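Local atomic coordinates of 3-hydroxyisobutyrate dehydrogenase (Salmonella typhimurium, PDB entry 3G0O), a protein that probably oxidises L-threonate to 2-dehydro-L-erythronate with NAD(+) or NADP(+) as cosubstrate, as a member of the HIBADH-related family of dehydrogenases. Residues S32-D37 / A62-A67; D66-L71 / H90-G95; A97-S102 / P156-V161. All coordinates share one frame; numbering follows the deposited sequence.

Contact 1 (S32-D37 / A62-A67)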
# COMPACT_ATOMS: atom_id res chain seq x y z
N SER A 32 -0.71 34.02 -14.14
CA SER A 32 -0.73 35.10 -13.15
C SER A 32 -1.37 34.46 -11.93
O SER A 32 -2.57 34.17 -11.93
CB SER A 32 -1.57 36.27 -13.65
OG SER A 32 -0.90 36.96 -14.69
N THR A 33 -0.57 34.25 -10.89
CA THR A 33 -1.03 33.57 -9.69
C THR A 33 -1.30 34.42 -8.45
O THR A 33 -0.49 35.26 -8.05
CB THR A 33 -0.03 32.46 -9.32
OG1 THR A 33 0.19 31.63 -10.46
CG2 THR A 33 -0.54 31.61 -8.16
N TRP A 34 -2.46 34.19 -7.84
CA TRP A 34 -2.88 34.88 -6.62
C TRP A 34 -3.10 33.80 -5.56
O TRP A 34 -3.48 32.67 -5.89
CB TRP A 34 -4.20 35.63 -6.83
CG TRP A 34 -4.18 36.64 -7.94
CD1 TRP A 34 -4.25 36.39 -9.28
CD2 TRP A 34 -4.09 38.06 -7.80
NE1 TRP A 34 -4.21 37.57 -9.99
CE2 TRP A 34 -4.11 38.61 -9.10
CE3 TRP A 34 -3.99 38.92 -6.70
CZ2 TRP A 34 -4.05 39.99 -9.33
CZ3 TRP A 34 -3.93 40.29 -6.93
CH2 TRP A 34 -3.95 40.81 -8.23
N GLY A 35 -2.86 34.15 -4.30
CA GLY A 35 -3.04 33.19 -3.22
C GLY A 35 -3.82 33.77 -2.05
O GLY A 35 -3.80 34.97 -1.80
N ALA A 36 -4.53 32.90 -1.33
CA ALA A 36 -5.30 33.34 -0.17
C ALA A 36 -5.21 32.30 0.94
O ALA A 36 -5.53 31.13 0.73
CB ALA A 36 -6.76 33.54 -0.56
N ASP A 37 -4.75 32.73 2.11
CA ASP A 37 -4.62 31.85 3.26
C ASP A 37 -4.42 32.69 4.52
O ASP A 37 -3.83 33.77 4.46
CB ASP A 37 -3.42 30.92 3.09
CG ASP A 37 -3.47 29.72 4.04
OD1 ASP A 37 -4.20 28.76 3.74
OD2 ASP A 37 -2.79 29.77 5.09
N ALA A 62 -10.80 37.93 -6.40
CA ALA A 62 -11.84 37.07 -6.97
C ALA A 62 -12.50 37.68 -8.20
O ALA A 62 -12.93 36.96 -9.11
CB ALA A 62 -12.89 36.77 -5.91
N GLY A 63 -12.58 39.00 -8.24
CA GLY A 63 -13.20 39.67 -9.36
C GLY A 63 -12.41 39.69 -10.66
O GLY A 63 -12.95 40.11 -11.69
N VAL A 64 -11.16 39.23 -10.64
CA VAL A 64 -10.36 39.24 -11.87
C VAL A 64 -9.83 37.89 -12.31
O VAL A 64 -9.36 37.75 -13.44
CB VAL A 64 -9.15 40.20 -11.75
CG1 VAL A 64 -9.61 41.59 -11.36
CG2 VAL A 64 -8.15 39.65 -10.73
N VAL A 65 -9.90 36.89 -11.43
CA VAL A 65 -9.38 35.58 -11.79
C VAL A 65 -10.24 34.85 -12.82
O VAL A 65 -11.46 34.99 -12.85
CB VAL A 65 -9.24 34.66 -10.55
CG1 VAL A 65 -8.20 35.23 -9.60
CG2 VAL A 65 -10.58 34.51 -9.85
N ASP A 66 -9.57 34.08 -13.66
CA ASP A 66 -10.23 33.28 -14.69
C ASP A 66 -10.63 31.96 -14.04
O ASP A 66 -11.55 31.28 -14.48
CB ASP A 66 -9.26 33.02 -15.84
CG ASP A 66 -8.88 34.30 -16.56
OD1 ASP A 66 -9.75 34.88 -17.22
OD2 ASP A 66 -7.71 34.73 -16.44
N ALA A 67 -9.91 31.60 -12.97
CA ALA A 67 -10.19 30.37 -12.26
C ALA A 67 -9.80 30.49 -10.80
O ALA A 67 -8.81 31.15 -10.46
CB ALA A 67 -9.42 29.21 -12.90
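In the Rossmann-type sheet of the NAD-binding domain, Trp34 of strand 32-36 reaches across to Val64 and Val65, in the loop that runs into strand 67-70. The evidence for contact is two carbon-carbon approaches, one to each ring of the indole, on the side that carries NE1. On the pyrrole side, Trp34 CD1 lies 4.1 Å from Val65 CG1; on the benzo side, Trp34 CZ2 lies 4.3 Å from Val64 CG2. Both methyls come from the same direction, and each meets the ring obliquely. The tryptophan accounts for about half of the 94 Å² buried between the segments, while the two valines share the rest equally.

The span follows from the strand order. Strand 9-13 runs between 32-36 and 67-70 in this parallel part of the sheet, and Trp34 pairs by backbone hydrogen bonds with Val10 and Ile12 of that middle strand. Its side chain therefore has to pass over a neighbouring strand to touch the loop. The bond to CB already points toward 62-67, and chi1 of -58°, with CG anti to the carbonyl carbon, lays the indole beside the two valines. The nearest CA atoms across the contact, those of Trp34 and Val65, are still 8.3 Å apart, which leaves the bridging to side chains alone.

The polar edge of the indole is satisfied by the middle strand: NE1 is hydrogen-bonded to His9 ND1, which would restrict the ring's rotation. The rings of His9 and Phe61 also meet the indole, their planes inclined to it by about 35° and 30° respectively.

Contact 2 (D66-L71 / H90-G95); sequences DALVIL and HLMKPG
Two differently oriented pairs join segment 66-71, which holds strand 67-70, to segment 90-95: Leu68 and Met92 cross at about a right angle, whereas Asp66 and Lys93 meet at a slant through their charged ends. In the apolar pair, Met92, modelled as selenomethionine, directs its side chain at the strand and bends at its last torsion (chi3 73°). That bend brings the terminal methyl over the base of the leucine, with Met92 CE 3.7 Å from Leu68 CB. One atom nearer the backbone, the selenium faces a leucine branch, Met92 SE being 4.1 Å from Leu68 CD2. The methionine end thus lies across the leucine and touches it at both root and branch.

Lys93 starts with CG between the backbone N and the carbonyl carbon (chi1 56°), then runs extended to its ammonium group. Lys93 NZ donates to Asp66 OD1 at 3.2 Å in a salt bridge, approaching 53° out of the carboxylate plane. A water spans the pair as well, donating to Asp66 OD1 at 2.8 Å and accepting from Lys93 NZ at 3.1 Å. Lys93 NZ also makes a weak hydrogen bond to Val64 O. Further partners hold the carboxylate: Arg153 NH2 makes a second salt bridge to OD1, and the backbone N of His9 is hydrogen-bonded to OD2. Two cationic groups at one oxygen would be expected to favour the ionised form of Asp66. Arg153 also binds Gly95 O through NE, so it grips both segments.

Segment 90-95 follows helix 75-82 and leads into strand 97-100, the parallel neighbour of 67-70; the contact therefore closes the return limb of a beta-alpha-beta crossover of the Rossmann type.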
# COMPACT_ATOMS: atom_id res chain seq x y z
N ASP A 66 -9.57 34.08 -13.66
CA ASP A 66 -10.23 33.28 -14.69
C ASP A 66 -10.63 31.96 -14.04
O ASP A 66 -11.55 31.28 -14.48
CB ASP A 66 -9.26 33.02 -15.84
CG ASP A 66 -8.88 34.30 -16.56
OD1 ASP A 66 -9.75 34.88 -17.22
OD2 ASP A 66 -7.71 34.73 -16.44
N ALA A 67 -9.91 31.60 -12.97
CA ALA A 67 -10.19 30.37 -12.26
C ALA A 67 -9.80 30.49 -10.80
O ALA A 67 -8.81 31.15 -10.46
CB ALA A 67 -9.42 29.21 -12.90
N LEU A 68 -10.59 29.86 -9.94
CA LEU A 68 -10.32 29.87 -8.51
C LEU A 68 -10.23 28.42 -8.07
O LEU A 68 -11.16 27.64 -8.33
CB LEU A 68 -11.44 30.57 -7.75
CG LEU A 68 -11.17 30.82 -6.26
CD1 LEU A 68 -10.22 32.00 -6.12
CD2 LEU A 68 -12.48 31.10 -5.52
N VAL A 69 -9.13 28.04 -7.44
CA VAL A 69 -8.95 26.67 -6.96
C VAL A 69 -9.08 26.70 -5.44
O VAL A 69 -8.43 27.50 -4.77
CB VAL A 69 -7.55 26.10 -7.32
CG1 VAL A 69 -7.45 24.64 -6.88
CG2 VAL A 69 -7.30 26.24 -8.81
N ILE A 70 -9.94 25.83 -4.90
CA ILE A 70 -10.15 25.78 -3.47
C ILE A 70 -9.65 24.47 -2.87
O ILE A 70 -10.25 23.41 -3.07
CB ILE A 70 -11.65 25.96 -3.13
CG1 ILE A 70 -12.17 27.25 -3.78
CG2 ILE A 70 -11.85 25.99 -1.63
CD1 ILE A 70 -13.65 27.48 -3.59
N LEU A 71 -8.53 24.55 -2.16
CA LEU A 71 -7.92 23.39 -1.53
C LEU A 71 -8.05 23.53 -0.02
O LEU A 71 -7.14 24.02 0.65
CB LEU A 71 -6.45 23.29 -1.93
CG LEU A 71 -6.18 22.98 -3.41
CD1 LEU A 71 -4.90 23.65 -3.86
CD2 LEU A 71 -6.10 21.47 -3.61
N HIS A 90 -20.05 35.59 -5.73
CA HIS A 90 -20.77 36.71 -6.34
C HIS A 90 -19.89 37.80 -6.94
O HIS A 90 -20.39 38.69 -7.63
CB HIS A 90 -21.72 37.33 -5.32
CG HIS A 90 -21.02 38.03 -4.19
ND1 HIS A 90 -20.99 39.40 -4.07
CD2 HIS A 90 -20.30 37.55 -3.16
CE1 HIS A 90 -20.28 39.73 -3.01
NE2 HIS A 90 -19.84 38.63 -2.44
N LEU A 91 -18.59 37.74 -6.69
CA LEU A 91 -17.67 38.75 -7.22
C LEU A 91 -17.01 38.27 -8.50
O LEU A 91 -16.44 39.06 -9.25
CB LEU A 91 -16.59 39.06 -6.19
CG LEU A 91 -17.07 39.58 -4.84
CD1 LEU A 91 -15.86 39.75 -3.94
CD2 LEU A 91 -17.81 40.90 -5.02
N MSE A 92 -17.08 36.97 -8.73
CA MSE A 92 -16.47 36.35 -9.90
C MSE A 92 -17.17 36.70 -11.20
O MSE A 92 -18.40 36.77 -11.27
CB MSE A 92 -16.41 34.83 -9.70
CG MSE A 92 -15.46 34.46 -8.57
SE MSE A 92 -15.17 32.59 -8.30
CE MSE A 92 -14.08 32.20 -9.83
N LYS A 93 -16.37 36.91 -12.25
CA LYS A 93 -16.92 37.27 -13.54
C LYS A 93 -17.52 36.09 -14.28
O LYS A 93 -17.05 34.96 -14.17
CB LYS A 93 -15.84 37.94 -14.40
CG LYS A 93 -14.59 37.09 -14.59
CD LYS A 93 -13.51 37.82 -15.38
CE LYS A 93 -12.18 37.10 -15.23
NZ LYS A 93 -11.19 37.55 -16.25
N PRO A 94 -18.59 36.34 -15.06
CA PRO A 94 -19.25 35.28 -15.82
C PRO A 94 -18.27 34.45 -16.65
O PRO A 94 -17.35 34.99 -17.26
CB PRO A 94 -20.23 36.06 -16.70
CG PRO A 94 -20.59 37.22 -15.83
CD PRO A 94 -19.24 37.64 -15.29
N GLY A 95 -18.48 33.14 -16.67
CA GLY A 95 -17.60 32.28 -17.44
C GLY A 95 -16.38 31.77 -16.69
O GLY A 95 -15.73 30.84 -17.15
O HOH W 1 -10.78 36.57 -19.19

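Contact 3 (A97-S102 / P156-V161); sequences AVMVSS and PVLDAV
Met99 of strand 97-100, modelled as selenomethionine, projects from the sheet onto helix 148-161, where its outer atoms meet Val157 and Leu158. Its CB points toward the helix but makes no close approach to segment 156-161. CG continues outward, anti to the backbone N (chi1 -175°), and the next torsion is also extended, so the side chain uses these two carbons as a spacer. They bridge a backbone separation of 9.2 Å between Met99 CA and Val157 CA.

Contact begins at the selenium. Met99 SE lies 3.9 Å from Leu158 CD2 and 4.1 Å from Val157 CG1, with the directions to these two methyls nearly at right angles to one another. At the selenium the chain bends (chi3 144°), carrying the terminal methyl along the helix surface: Met99 CE is 4.1 Å from Leu158 CD2. That same methyl comes closest to the last turn, although at 4.6 Å from Val161 CG2 the approach is loose. Both helix side chains cross the methionine obliquely, and Leu158 reaches it with the end of its side chain.

Leu154, one turn earlier in the helix, and Ala126 of strand 122-129 also touch Met99. Val157 in addition packs on Ala67 and Val69, so the helix covers neighbouring strands on this face of the Rossmann-type sheet.

The segments share 115 Å² of buried surface, 65 Å² of it from Met99, with no hydrogen bond between them; helix and strand are thus held here by dispersion and exclusion of water. Selenium is a label here; methionine's sulfur would probably fill the same place.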
# COMPACT_ATOMS: atom_id res chain seq x y z
N ALA A 97 -14.17 29.84 -13.76
CA ALA A 97 -14.37 28.51 -13.18
C ALA A 97 -13.88 28.36 -11.75
O ALA A 97 -12.92 29.00 -11.33
CB ALA A 97 -13.70 27.47 -14.07
N VAL A 98 -14.55 27.49 -11.01
CA VAL A 98 -14.15 27.21 -9.63
C VAL A 98 -13.82 25.73 -9.56
O VAL A 98 -14.67 24.88 -9.85
CB VAL A 98 -15.27 27.51 -8.63
CG1 VAL A 98 -14.81 27.12 -7.23
CG2 VAL A 98 -15.64 28.98 -8.67
N MSE A 99 -12.59 25.42 -9.18
CA MSE A 99 -12.15 24.04 -9.06
C MSE A 99 -12.13 23.72 -7.57
O MSE A 99 -11.26 24.19 -6.84
CB MSE A 99 -10.74 23.90 -9.65
CG MSE A 99 -10.22 22.47 -9.68
SE MSE A 99 -8.44 22.38 -10.45
CE MSE A 99 -7.68 20.98 -9.34
N VAL A 100 -13.10 22.93 -7.12
CA VAL A 100 -13.18 22.56 -5.71
C VAL A 100 -12.37 21.29 -5.49
O VAL A 100 -12.71 20.23 -6.01
CB VAL A 100 -14.65 22.33 -5.28
CG1 VAL A 100 -14.71 22.01 -3.79
CG2 VAL A 100 -15.48 23.57 -5.57
N SER A 101 -11.29 21.42 -4.74
CA SER A 101 -10.41 20.29 -4.47
C SER A 101 -10.30 20.05 -2.96
O SER A 101 -9.29 20.37 -2.33
CB SER A 101 -9.04 20.55 -5.07
OG SER A 101 -9.16 20.80 -6.47
N SER A 102 -11.35 19.47 -2.40
CA SER A 102 -11.40 19.18 -0.97
C SER A 102 -11.81 17.72 -0.84
O SER A 102 -11.48 16.89 -1.68
CB SER A 102 -12.44 20.09 -0.31
OG SER A 102 -12.58 19.84 1.07
N PRO A 156 -5.69 25.20 -18.35
CA PRO A 156 -4.39 25.79 -18.01
C PRO A 156 -3.97 25.43 -16.59
O PRO A 156 -2.80 25.17 -16.32
CB PRO A 156 -4.64 27.29 -18.18
CG PRO A 156 -5.66 27.34 -19.27
CD PRO A 156 -6.61 26.23 -18.87
N VAL A 157 -4.95 25.42 -15.68
CA VAL A 157 -4.68 25.09 -14.29
C VAL A 157 -4.35 23.60 -14.13
O VAL A 157 -3.36 23.25 -13.50
CB VAL A 157 -5.89 25.44 -13.39
CG1 VAL A 157 -5.62 25.00 -11.96
CG2 VAL A 157 -6.16 26.93 -13.45
N LEU A 158 -5.19 22.74 -14.71
CA LEU A 158 -4.97 21.30 -14.62
C LEU A 158 -3.63 20.91 -15.23
O LEU A 158 -2.90 20.10 -14.66
CB LEU A 158 -6.12 20.56 -15.31
CG LEU A 158 -7.50 20.76 -14.67
CD1 LEU A 158 -8.59 20.29 -15.62
CD2 LEU A 158 -7.56 19.99 -13.35
N ASP A 159 -3.29 21.48 -16.38
CA ASP A 159 -2.02 21.18 -17.04
C ASP A 159 -0.84 21.53 -16.13
O ASP A 159 0.18 20.85 -16.12
CB ASP A 159 -1.86 21.98 -18.35
CG ASP A 159 -2.73 21.45 -19.48
OD1 ASP A 159 -3.40 20.41 -19.32
OD2 ASP A 159 -2.72 22.09 -20.56
N ALA A 160 -1.00 22.61 -15.36
CA ALA A 160 0.07 23.07 -14.48
C ALA A 160 0.22 22.30 -13.18
O ALA A 160 1.32 21.89 -12.82
CB ALA A 160 -0.14 24.55 -14.17
N VAL A 161 -0.89 22.10 -12.48
CA VAL A 161 -0.86 21.42 -11.19
C VAL A 161 -0.89 19.90 -11.21
O VAL A 161 -0.45 19.26 -10.25
CB VAL A 161 -2.02 21.90 -10.30
CG1 VAL A 161 -2.05 23.42 -10.27
CG2 VAL A 161 -3.35 21.34 -10.80

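Overall arrangement
All three contacts belong to one sheet and lie in the NAD-binding domain. Contacts 1 and 2 have centres 8 Å apart, share Asp66 and Ala67, and touch at several places, among them Val65 O to Lys93 CE at 3.3 Å. Contact 3 is centred 11 Å from contact 2 and 12 Å from contact 1. Its strand is joined to 67-70 by a probable hydrogen bond, Leu68 O to Met99 N at 2.8 Å, while Ala67 CB meets Val157 CG2 at 4.0 Å. Contacts 1 and 2 lie away from the predicted active site, whereas the side chain of Met99 is about 11 Å both from that of Lys179, the predicted active-site residue, and from a bound L(+)-tartaric acid.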